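Local coordinates for protein protease Do-like 1, chloroplastic (Arabidopsis thaliana, PDB 3QO6) that acts as a chloroplast serine protease required at high temperature and may degrade damaged proteins, at residues P233-K238 and G262-A267; G252-D257 and L280-I285; D311-E316 and V328-K333. One frame throughout, in Å; residues are numbered along the deposited sequence.

Interaction 1: residues P233-K238 and G262-A267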
ATOM      1  N   PRO B 233      -2.880 -41.430  15.322  1.00 74.06           N
ATOM      2  CA  PRO B 233      -1.784 -41.609  16.288  1.00 71.76           C
ATOM      3  C   PRO B 233      -0.904 -40.380  16.522  1.00 69.33           C
ATOM      4  O   PRO B 233      -0.768 -39.542  15.648  1.00 70.26           O
ATOM      5  CB  PRO B 233      -0.980 -42.739  15.665  1.00 73.90           C
ATOM      6  CG  PRO B 233      -1.100 -42.391  14.158  1.00 74.00           C
ATOM      7  CD  PRO B 233      -2.562 -42.040  14.015  1.00 70.65           C
ATOM      8  N   ILE B 234      -0.305 -40.286  17.703  1.00 66.40           N
ATOM      9  CA  ILE B 234       0.606 -39.196  17.988  1.00 65.52           C
ATOM     10  C   ILE B 234       1.775 -39.694  18.786  1.00 65.39           C
ATOM     11  O   ILE B 234       1.649 -40.675  19.509  1.00 66.37           O
ATOM     12  CB  ILE B 234      -0.024 -38.080  18.787  1.00 61.93           C
ATOM     13  CG1 ILE B 234      -0.317 -38.562  20.204  1.00 61.49           C
ATOM     14  CG2 ILE B 234      -1.234 -37.583  18.070  1.00 59.89           C
ATOM     15  CD1 ILE B 234      -0.696 -37.413  21.133  1.00 60.32           C
ATOM     16  N   LEU B 235       2.904 -38.995  18.656  1.00 66.57           N
ATOM     17  CA  LEU B 235       4.140 -39.321  19.376  1.00 67.26           C
ATOM     18  C   LEU B 235       4.106 -38.538  20.650  1.00 68.73           C
ATOM     19  O   LEU B 235       4.765 -38.874  21.635  1.00 68.72           O
ATOM     20  CB  LEU B 235       5.355 -38.848  18.597  1.00 68.99           C
ATOM     21  CG  LEU B 235       6.327 -39.852  17.988  1.00 68.01           C
ATOM     22  CD1 LEU B 235       7.426 -39.060  17.307  1.00 69.38           C
ATOM     23  CD2 LEU B 235       6.925 -40.747  19.044  1.00 64.46           C
ATOM     24  N   GLY B 236       3.335 -37.459  20.613  1.00 69.50           N
ATOM     25  CA  GLY B 236       3.235 -36.627  21.781  1.00 70.29           C
ATOM     26  C   GLY B 236       4.398 -35.658  21.920  1.00 73.50           C
ATOM     27  O   GLY B 236       4.907 -35.458  23.029  1.00 71.76           O
ATOM     28  N   ILE B 237       4.854 -35.077  20.805  1.00 74.94           N
ATOM     29  CA  ILE B 237       5.931 -34.077  20.889  1.00 75.60           C
ATOM     30  C   ILE B 237       5.645 -32.819  20.068  1.00 75.14           C
ATOM     31  O   ILE B 237       4.996 -32.879  19.022  1.00 71.57           O
ATOM     32  CB  ILE B 237       7.299 -34.622  20.421  1.00 72.96           C
ATOM     33  CG1 ILE B 237       7.320 -34.784  18.912  1.00 75.22           C
ATOM     34  CG2 ILE B 237       7.554 -35.972  21.024  1.00 77.15           C
ATOM     35  CD1 ILE B 237       8.697 -35.040  18.387  1.00 76.17           C
ATOM     36  N   LYS B 238       6.092 -31.673  20.584  1.00 79.88           N
ATOM     37  CA  LYS B 238       5.985 -30.393  19.869  1.00 80.63           C
ATOM     38  C   LYS B 238       7.409 -30.154  19.418  1.00 78.28           C
ATOM     39  O   LYS B 238       8.311 -30.116  20.234  1.00 76.37           O
ATOM     40  CB  LYS B 238       5.561 -29.242  20.778  1.00 80.25           C
ATOM     41  CG  LYS B 238       4.060 -29.087  20.920  1.00 87.73           C
ATOM     42  CD  LYS B 238       3.709 -27.983  21.904  1.00 96.49           C
ATOM     43  CE  LYS B 238       2.201 -27.880  22.189  1.00 99.38           C
ATOM     44  NZ  LYS B 238       1.907 -26.768  23.164  1.00 99.22           N
ATOM     45  N   GLY B 262       2.211 -37.957  27.536  1.00 75.63           N
ATOM     46  CA  GLY B 262       2.074 -38.468  26.169  1.00 69.07           C
ATOM     47  C   GLY B 262       2.990 -39.649  25.857  1.00 68.00           C
ATOM     48  O   GLY B 262       3.780 -40.042  26.711  1.00 67.86           O
ATOM     49  N   PRO B 263       2.929 -40.231  24.649  1.00 64.75           N
ATOM     50  CA  PRO B 263       3.774 -41.373  24.298  1.00 66.01           C
ATOM     51  C   PRO B 263       5.273 -41.211  24.463  1.00 72.59           C
ATOM     52  O   PRO B 263       5.888 -41.983  25.196  1.00 74.06           O
ATOM     53  CB  PRO B 263       3.373 -41.670  22.871  1.00 65.30           C
ATOM     54  CG  PRO B 263       1.926 -41.323  22.874  1.00 64.91           C
ATOM     55  CD  PRO B 263       1.898 -40.016  23.626  1.00 63.30           C
ATOM     56  N   ALA B 264       5.876 -40.230  23.792  1.00 77.88           N
ATOM     57  CA  ALA B 264       7.328 -40.011  23.922  1.00 77.67           C
ATOM     58  C   ALA B 264       7.660 -39.556  25.348  1.00 76.86           C
ATOM     59  O   ALA B 264       8.781 -39.743  25.849  1.00 71.98           O
ATOM     60  CB  ALA B 264       7.796 -38.977  22.920  1.00 78.77           C
ATOM     61  N   GLY B 265       6.678 -38.948  25.999  1.00 76.86           N
ATOM     62  CA  GLY B 265       6.897 -38.532  27.370  1.00 80.04           C
ATOM     63  C   GLY B 265       7.071 -39.763  28.258  1.00 80.17           C
ATOM     64  O   GLY B 265       8.106 -39.916  28.905  1.00 81.07           O
ATOM     65  N   LYS B 266       6.064 -40.643  28.278  1.00 79.54           N
ATOM     66  CA  LYS B 266       6.109 -41.865  29.077  1.00 75.09           C
ATOM     67  C   LYS B 266       7.296 -42.707  28.653  1.00 76.50           C
ATOM     68  O   LYS B 266       7.829 -43.476  29.452  1.00 81.49           O
ATOM     69  CB  LYS B 266       4.832 -42.682  28.904  1.00 70.48           C
ATOM     70  CG  LYS B 266       3.568 -41.960  29.319  1.00 73.64           C
ATOM     71  CD  LYS B 266       2.334 -42.641  28.757  1.00 72.81           C
ATOM     72  CE  LYS B 266       1.141 -41.734  28.876  1.00 74.76           C
ATOM     73  NZ  LYS B 266      -0.114 -42.360  28.365  1.00 83.66           N
ATOM     74  N   ALA B 267       7.711 -42.569  27.397  1.00 73.90           N
ATOM     75  CA  ALA B 267       8.851 -43.320  26.896  1.00 73.16           C
ATOM     76  C   ALA B 267      10.147 -42.621  27.236  1.00 77.17           C
ATOM     77  O   ALA B 267      11.215 -43.098  26.839  1.00 79.17           O
ATOM     78  CB  ALA B 267       8.760 -43.495  25.397  1.00 75.15           C
TER

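Interaction 2: residues G252-D257 and L280-I285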
ATOM      1  N   GLY B 252      18.272 -33.660  12.212  1.00100.15           N
ATOM      2  CA  GLY B 252      16.871 -34.062  12.175  1.00 96.38           C
ATOM      3  C   GLY B 252      15.854 -33.111  12.798  1.00 92.93           C
ATOM      4  O   GLY B 252      15.883 -31.910  12.535  1.00 94.27           O
ATOM      5  N   VAL B 253      14.951 -33.648  13.621  1.00 88.91           N
ATOM      6  CA  VAL B 253      13.912 -32.840  14.274  1.00 84.02           C
ATOM      7  C   VAL B 253      14.213 -32.643  15.753  1.00 84.10           C
ATOM      8  O   VAL B 253      14.373 -33.612  16.498  1.00 85.29           O
ATOM      9  CB  VAL B 253      12.518 -33.512  14.184  1.00 81.63           C
ATOM     10  CG1 VAL B 253      11.448 -32.538  14.594  1.00 79.89           C
ATOM     11  CG2 VAL B 253      12.267 -34.005  12.802  1.00 77.45           C
ATOM     12  N   LEU B 254      14.260 -31.389  16.184  1.00 81.50           N
ATOM     13  CA  LEU B 254      14.545 -31.059  17.580  1.00 79.85           C
ATOM     14  C   LEU B 254      13.270 -31.129  18.411  1.00 77.72           C
ATOM     15  O   LEU B 254      12.361 -30.325  18.190  1.00 78.89           O
ATOM     16  CB  LEU B 254      15.102 -29.630  17.649  1.00 81.34           C
ATOM     17  CG  LEU B 254      15.679 -29.026  18.928  1.00 81.84           C
ATOM     18  CD1 LEU B 254      15.953 -27.563  18.662  1.00 81.07           C
ATOM     19  CD2 LEU B 254      14.737 -29.159  20.090  1.00 85.69           C
ATOM     20  N   VAL B 255      13.165 -32.051  19.367  1.00 75.71           N
ATOM     21  CA  VAL B 255      11.935 -32.031  20.141  1.00 74.55           C
ATOM     22  C   VAL B 255      12.069 -30.906  21.159  1.00 74.53           C
ATOM     23  O   VAL B 255      13.063 -30.794  21.862  1.00 75.15           O
ATOM     24  CB  VAL B 255      11.554 -33.408  20.846  1.00 74.13           C
ATOM     25  CG1 VAL B 255      12.172 -34.596  20.126  1.00 65.71           C
ATOM     26  CG2 VAL B 255      11.875 -33.375  22.297  1.00 68.00           C
ATOM     27  N   LEU B 256      11.078 -30.032  21.180  1.00 73.52           N
ATOM     28  CA  LEU B 256      11.074 -28.922  22.091  1.00 73.45           C
ATOM     29  C   LEU B 256      10.396 -29.376  23.369  1.00 78.76           C
ATOM     30  O   LEU B 256      10.830 -29.033  24.470  1.00 82.15           O
ATOM     31  CB  LEU B 256      10.307 -27.761  21.470  1.00 72.30           C
ATOM     32  CG  LEU B 256      10.873 -27.267  20.129  1.00 74.42           C
ATOM     33  CD1 LEU B 256      10.035 -26.107  19.598  1.00 67.42           C
ATOM     34  CD2 LEU B 256      12.325 -26.829  20.316  1.00 72.47           C
ATOM     35  N   ASP B 257       9.329 -30.161  23.231  1.00 82.21           N
ATOM     36  CA  ASP B 257       8.595 -30.644  24.404  1.00 81.02           C
ATOM     37  C   ASP B 257       7.955 -32.021  24.217  1.00 80.48           C
ATOM     38  O   ASP B 257       7.402 -32.346  23.152  1.00 79.26           O
ATOM     39  CB  ASP B 257       7.504 -29.645  24.798  1.00 81.41           C
ATOM     40  CG  ASP B 257       6.979 -29.876  26.199  1.00 81.33           C
ATOM     41  OD1 ASP B 257       5.768 -29.707  26.424  1.00 82.81           O
ATOM     42  OD2 ASP B 257       7.777 -30.212  27.089  1.00 88.21           O
ATOM     43  N   LEU B 280      20.660 -22.575  25.975  1.00 97.39           N
ATOM     44  CA  LEU B 280      19.768 -23.618  25.543  1.00 96.56           C
ATOM     45  C   LEU B 280      20.320 -25.027  25.644  1.00 95.50           C
ATOM     46  O   LEU B 280      21.365 -25.337  25.073  1.00 94.24           O
ATOM     47  CB  LEU B 280      19.335 -23.352  24.100  1.00 97.20           C
ATOM     48  CG  LEU B 280      17.830 -23.177  23.896  1.00 97.18           C
ATOM     49  CD1 LEU B 280      17.341 -21.891  24.569  1.00 95.86           C
ATOM     50  CD2 LEU B 280      17.550 -23.159  22.418  1.00 94.45           C
ATOM     51  N   VAL B 281      19.615 -25.881  26.383  1.00 95.60           N
ATOM     52  CA  VAL B 281      20.010 -27.282  26.487  1.00 91.83           C
ATOM     53  C   VAL B 281      19.054 -28.048  25.573  1.00 90.51           C
ATOM     54  O   VAL B 281      17.908 -28.327  25.921  1.00 90.74           O
ATOM     55  CB  VAL B 281      19.895 -27.831  27.914  1.00 90.28           C
ATOM     56  CG1 VAL B 281      20.461 -29.234  27.944  1.00 87.78           C
ATOM     57  CG2 VAL B 281      20.639 -26.924  28.901  1.00 85.08           C
ATOM     58  N   LEU B 282      19.538 -28.347  24.379  1.00 89.58           N
ATOM     59  CA  LEU B 282      18.755 -29.052  23.393  1.00 88.93           C
ATOM     60  C   LEU B 282      18.128 -30.337  23.878  1.00 89.12           C
ATOM     61  O   LEU B 282      18.779 -31.157  24.512  1.00 91.03           O
ATOM     62  CB  LEU B 282      19.605 -29.360  22.161  1.00 86.49           C
ATOM     63  CG  LEU B 282      19.792 -28.231  21.148  1.00 88.21           C
ATOM     64  CD1 LEU B 282      18.622 -27.259  21.246  1.00 87.53           C
ATOM     65  CD2 LEU B 282      21.095 -27.506  21.408  1.00 92.79           C
ATOM     66  N   GLY B 283      16.850 -30.511  23.573  1.00 89.26           N
ATOM     67  CA  GLY B 283      16.184 -31.738  23.949  1.00 86.08           C
ATOM     68  C   GLY B 283      16.668 -32.744  22.926  1.00 85.68           C
ATOM     69  O   GLY B 283      17.598 -32.453  22.161  1.00 85.26           O
ATOM     70  N   ASP B 284      16.048 -33.917  22.887  1.00 83.67           N
ATOM     71  CA  ASP B 284      16.469 -34.929  21.929  1.00 83.64           C
ATOM     72  C   ASP B 284      16.263 -34.476  20.482  1.00 79.46           C
ATOM     73  O   ASP B 284      15.458 -33.598  20.201  1.00 77.52           O
ATOM     74  CB  ASP B 284      15.714 -36.246  22.171  1.00 86.35           C
ATOM     75  CG  ASP B 284      15.961 -36.812  23.554  1.00 90.66           C
ATOM     76  OD1 ASP B 284      16.999 -36.468  24.153  1.00 86.26           O
ATOM     77  OD2 ASP B 284      15.122 -37.601  24.038  1.00 92.79           O
ATOM     78  N   ILE B 285      17.009 -35.076  19.569  1.00 76.85           N
ATOM     79  CA  ILE B 285      16.870 -34.755  18.166  1.00 76.57           C
ATOM     80  C   ILE B 285      16.546 -36.051  17.445  1.00 79.93           C
ATOM     81  O   ILE B 285      17.324 -36.993  17.485  1.00 81.25           O
ATOM     82  CB  ILE B 285      18.151 -34.172  17.584  1.00 72.13           C
ATOM     83  CG1 ILE B 285      18.515 -32.893  18.308  1.00 72.64           C
ATOM     84  CG2 ILE B 285      17.951 -33.869  16.130  1.00 65.77           C
ATOM     85  CD1 ILE B 285      19.864 -32.398  17.937  1.00 75.53           C
TER

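Interaction 3: residues D311-E316 and V328-K333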
ATOM      1  N   ASP B 311       0.664 -48.694  17.469  1.00 94.77           N
ATOM      2  CA  ASP B 311       1.943 -49.181  16.931  1.00 97.55           C
ATOM      3  C   ASP B 311       3.120 -48.842  17.846  1.00 98.83           C
ATOM      4  O   ASP B 311       3.209 -47.732  18.380  1.00 99.43           O
ATOM      5  CB  ASP B 311       2.220 -48.573  15.552  1.00 99.45           C
ATOM      6  CG  ASP B 311       1.359 -49.173  14.459  1.00102.92           C
ATOM      7  OD1 ASP B 311       0.373 -49.872  14.778  1.00107.12           O
ATOM      8  OD2 ASP B 311       1.663 -48.933  13.273  1.00105.52           O
ATOM      9  N   GLU B 312       4.023 -49.792  18.045  1.00 97.91           N
ATOM     10  CA  GLU B 312       5.168 -49.489  18.877  1.00 99.36           C
ATOM     11  C   GLU B 312       6.300 -49.098  17.943  1.00 98.15           C
ATOM     12  O   GLU B 312       7.002 -49.937  17.392  1.00 96.23           O
ATOM     13  CB  GLU B 312       5.590 -50.676  19.730  1.00102.49           C
ATOM     14  CG  GLU B 312       6.628 -50.255  20.762  1.00112.01           C
ATOM     15  CD  GLU B 312       7.376 -51.417  21.380  1.00115.19           C
ATOM     16  OE1 GLU B 312       7.949 -52.218  20.609  1.00116.55           O
ATOM     17  OE2 GLU B 312       7.402 -51.516  22.631  1.00114.03           O
ATOM     18  N   VAL B 313       6.458 -47.800  17.761  1.00 97.65           N
ATOM     19  CA  VAL B 313       7.481 -47.268  16.889  1.00 95.59           C
ATOM     20  C   VAL B 313       8.810 -47.079  17.605  1.00 96.45           C
ATOM     21  O   VAL B 313       8.861 -46.590  18.742  1.00 97.98           O
ATOM     22  CB  VAL B 313       7.012 -45.943  16.316  1.00 92.53           C
ATOM     23  CG1 VAL B 313       8.176 -45.171  15.792  1.00 95.41           C
ATOM     24  CG2 VAL B 313       6.003 -46.204  15.224  1.00 93.05           C
ATOM     25  N   THR B 314       9.887 -47.480  16.936  1.00 94.67           N
ATOM     26  CA  THR B 314      11.220 -47.347  17.504  1.00 92.43           C
ATOM     27  C   THR B 314      11.876 -46.094  16.918  1.00 89.11           C
ATOM     28  O   THR B 314      12.144 -46.007  15.719  1.00 84.78           O
ATOM     29  CB  THR B 314      12.082 -48.642  17.247  1.00 93.32           C
ATOM     30  OG1 THR B 314      13.476 -48.338  17.371  1.00 91.63           O
ATOM     31  CG2 THR B 314      11.813 -49.215  15.877  1.00 95.26           C
ATOM     32  N   VAL B 315      12.112 -45.116  17.785  1.00 86.53           N
ATOM     33  CA  VAL B 315      12.707 -43.860  17.363  1.00 89.19           C
ATOM     34  C   VAL B 315      14.126 -43.647  17.864  1.00 87.27           C
ATOM     35  O   VAL B 315      14.449 -43.876  19.030  1.00 83.96           O
ATOM     36  CB  VAL B 315      11.831 -42.631  17.805  1.00 91.37           C
ATOM     37  CG1 VAL B 315      10.354 -42.970  17.679  1.00 90.46           C
ATOM     38  CG2 VAL B 315      12.149 -42.223  19.227  1.00 90.46           C
ATOM     39  N   GLU B 316      14.964 -43.170  16.962  1.00 89.06           N
ATOM     40  CA  GLU B 316      16.358 -42.898  17.260  1.00 92.03           C
ATOM     41  C   GLU B 316      16.561 -41.398  17.471  1.00 89.94           C
ATOM     42  O   GLU B 316      16.141 -40.591  16.655  1.00 89.55           O
ATOM     43  CB  GLU B 316      17.192 -43.409  16.090  1.00 98.14           C
ATOM     44  CG  GLU B 316      18.637 -42.984  16.038  1.00109.20           C
ATOM     45  CD  GLU B 316      19.260 -43.364  14.697  1.00116.77           C
ATOM     46  OE1 GLU B 316      19.338 -44.585  14.403  1.00118.11           O
ATOM     47  OE2 GLU B 316      19.647 -42.445  13.929  1.00117.58           O
ATOM     48  N   VAL B 328       8.506 -46.120  21.341  1.00 82.41           N
ATOM     49  CA  VAL B 328       7.356 -45.357  21.773  1.00 82.29           C
ATOM     50  C   VAL B 328       6.117 -45.982  21.170  1.00 83.08           C
ATOM     51  O   VAL B 328       6.104 -46.331  19.992  1.00 81.74           O
ATOM     52  CB  VAL B 328       7.454 -43.905  21.297  1.00 80.66           C
ATOM     53  CG1 VAL B 328       6.335 -43.077  21.905  1.00 81.61           C
ATOM     54  CG2 VAL B 328       8.797 -43.334  21.688  1.00 79.76           C
ATOM     55  N   THR B 329       5.084 -46.164  21.981  1.00 84.61           N
ATOM     56  CA  THR B 329       3.834 -46.711  21.456  1.00 85.76           C
ATOM     57  C   THR B 329       2.868 -45.540  21.274  1.00 84.15           C
ATOM     58  O   THR B 329       2.486 -44.854  22.231  1.00 81.68           O
ATOM     59  CB  THR B 329       3.201 -47.778  22.388  1.00 84.64           C
ATOM     60  OG1 THR B 329       3.903 -47.819  23.633  1.00 84.62           O
ATOM     61  CG2 THR B 329       3.272 -49.146  21.740  1.00 88.05           C
ATOM     62  N   LEU B 330       2.486 -45.319  20.026  1.00 82.44           N
ATOM     63  CA  LEU B 330       1.614 -44.217  19.690  1.00 84.11           C
ATOM     64  C   LEU B 330       0.206 -44.309  20.245  1.00 84.82           C
ATOM     65  O   LEU B 330      -0.463 -45.327  20.092  1.00 90.04           O
ATOM     66  CB  LEU B 330       1.573 -44.047  18.164  1.00 84.01           C
ATOM     67  CG  LEU B 330       2.896 -43.663  17.495  1.00 78.47           C
ATOM     68  CD1 LEU B 330       3.647 -44.892  17.147  1.00 79.55           C
ATOM     69  CD2 LEU B 330       2.621 -42.886  16.243  1.00 83.50           C
ATOM     70  N   GLU B 331      -0.242 -43.234  20.882  1.00 84.02           N
ATOM     71  CA  GLU B 331      -1.585 -43.170  21.447  1.00 84.60           C
ATOM     72  C   GLU B 331      -2.423 -42.170  20.678  1.00 84.30           C
ATOM     73  O   GLU B 331      -1.893 -41.252  20.049  1.00 85.21           O
ATOM     74  CB  GLU B 331      -1.535 -42.710  22.894  1.00 85.66           C
ATOM     75  CG  GLU B 331      -0.647 -43.542  23.764  1.00 91.60           C
ATOM     76  CD  GLU B 331      -0.286 -42.813  25.034  1.00 94.38           C
ATOM     77  OE1 GLU B 331       0.507 -43.355  25.826  1.00 96.31           O
ATOM     78  OE2 GLU B 331      -0.796 -41.688  25.238  1.00 97.01           O
ATOM     79  N   PRO B 332      -3.754 -42.319  20.734  1.00 83.67           N
ATOM     80  CA  PRO B 332      -4.635 -41.388  20.027  1.00 80.65           C
ATOM     81  C   PRO B 332      -4.423 -39.967  20.514  1.00 78.58           C
ATOM     82  O   PRO B 332      -4.078 -39.747  21.668  1.00 76.51           O
ATOM     83  CB  PRO B 332      -6.038 -41.911  20.354  1.00 81.89           C
ATOM     84  CG  PRO B 332      -5.858 -42.576  21.678  1.00 82.90           C
ATOM     85  CD  PRO B 332      -4.539 -43.298  21.502  1.00 82.39           C
ATOM     86  N   LYS B 333      -4.628 -39.009  19.620  1.00 80.10           N
ATOM     87  CA  LYS B 333      -4.476 -37.593  19.936  1.00 82.71           C
ATOM     88  C   LYS B 333      -5.653 -37.217  20.839  1.00 83.13           C
ATOM     89  O   LYS B 333      -6.799 -37.536  20.504  1.00 82.65           O
ATOM     90  CB  LYS B 333      -4.516 -36.805  18.620  1.00 86.96           C
ATOM     91  CG  LYS B 333      -4.559 -35.280  18.702  1.00 88.92           C
ATOM     92  CD  LYS B 333      -5.154 -34.742  17.386  1.00 93.67           C
ATOM     93  CE  LYS B 333      -5.335 -33.219  17.339  1.00 95.21           C
ATOM     94  NZ  LYS B 333      -4.034 -32.490  17.289  1.00 95.51           N
TER
HETATM   95  O   HOH W   1       6.897 -48.515  23.924  1.00 80.24           O

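Interaction 1: residues P233-K238 and G262-A267
P263 lays CB and CG of its ring over the carbonyl oxygens of I234 and L235, CG coming 3.4 Å from I234 O and CB equally close to L235 O. The loop beneath is the carboxylate-binding loop of a PDZ domain, and here L235, G236 and I237 give backbone hydrogen bonds to a bound peptide. The short helix 263-266 packs against that loop and bonds to it: A264 N donates to L235 O at 2.8 Å in a nearly straight bond, with the N-H approaching almost along the C=O axis. G236 has no room for a side chain: a CB would point at the helix and collide with P263 CD, and its positive phi of 81° by itself favours glycine. CD of the ring also packs on I234 CG1, and the same proline touches V328 and E331 of strand 326-332. An alanine here, lacking CG and CD, would probably lose the close CG contact on I234 O and the CD contact on I234 CG1, opening a gap between loop and helix. With CG1 of I237 between the backbone N and the carbonyl carbon (chi1 73°), CG2 lies beside N, where this methyl meets A264 CB at 3.6 Å.

Interaction 2: residues G252-D257 and L280-I285
The touching parts of G252-D257 and L280-I285 run 125° apart, a splayed antiparallel approach that is closest where L254 and I285 form a non-hydrogen-bonded pair with their CA atoms 4.4 Å apart. One residue along, V255 N donates to D284 O at 2.9 Å, with 164° at the hydrogen. On the other side of the pair, I285 CA makes a bent CA-H...O contact with V253 O, 3.2 Å away. From D284 back toward L280 the chain veers off, but T272 OG1 hydrogen-bonds both V255 O and G283 N and so ties the diverging backbones together. G283 suits this place, because V255 O stands where a side chain would have to go. The run L282-G283-D284-I285, followed by I286, carries the Gly-Asp-x-Ile signature familiar at this strand of PDZ domains, and strand 285-289 is here joined to 253-257, which in turn pairs with 238-239. Among the side chains, L254 and L282 cross at about a right angle and touch by their CD1 methyls, 3.7 Å apart; CG of L254 stands anti to the backbone N (chi1 -172°), which starts the chain on its way to L282. V255 CG1 lies 3.4 Å from D284 O, covering the acceptor of its own N-H, while I285 CG2 packs 3.6 Å from V253 O. The buried carboxylate of D284 looks elsewhere: its OD2 accepts from Q270 N and forms a salt bridge with R319. L256 and L280 both pack on F43 of a second subunit.

Interaction 3: residues D311-E316 and V328-K333
D311 O is gripped from the facing strand by two groups: L330 N donates to it at 3.0 Å, and T329 CA brings its hydrogen up to the same oxygen, with T329 CA to D311 O at 3.3 Å. The hairpin of strands 312-318 and 326-332 is then drawn together at V313 and V328, an antiparallel hydrogen-bonded pair. Its two bonds are unequal, for V328 N reaches V313 O at 2.7 Å almost perfectly straight (176°), whereas the return bond from V313 N to V328 O is bent and weak. Between these links E312 and T329 form a non-hydrogen-bonded pair on the exposed face, where E312 CB meets T329 CG2 at 3.4 Å. A water hydrogen-bonded to T329 OG1 also gives a weak bond to E312 OE2, so the polar ends of this pair are bridged through solvent. The other face is apolar. V313 CG2, beside its own backbone N and anti to the carbonyl carbon, meets L330 CD1 at 3.3 Å, and the same L330 methyl lies close to D311 O; farther along, V315 CG2 rests on V328 CG2 at 4.3 Å. Strand 285-289 pairs with the other edge of 312-318, and its V289 touches V313 and V315; V328 lies against P263 of helix 263-266, and L330 touches P233 of strand 233-234, which adds itself to the outer edge of the hairpin.

In the fold
All three interactions belong to one PDZ domain and reach one antiparallel sheet. Along the chain interactions 1 and 2 interlock, their segments alternating, while interaction 3 follows both. The centres of interactions 1 and 2 lie about 14 Å apart, and they meet where K238 hydrogen-bonds L256 and D257 across a classic beta bulge. Interaction 3 is centred about 7 Å from interaction 1, joined by the salt bridge K266-E331 and by I234 N bonding to E331 O; it lies about 18 Å from interaction 2. The peptide-binding loop of interaction 1 is thus packed against helix 263-266 and flanked by strands that the other two contacts tie into the sheet, away from the predicted protease triad.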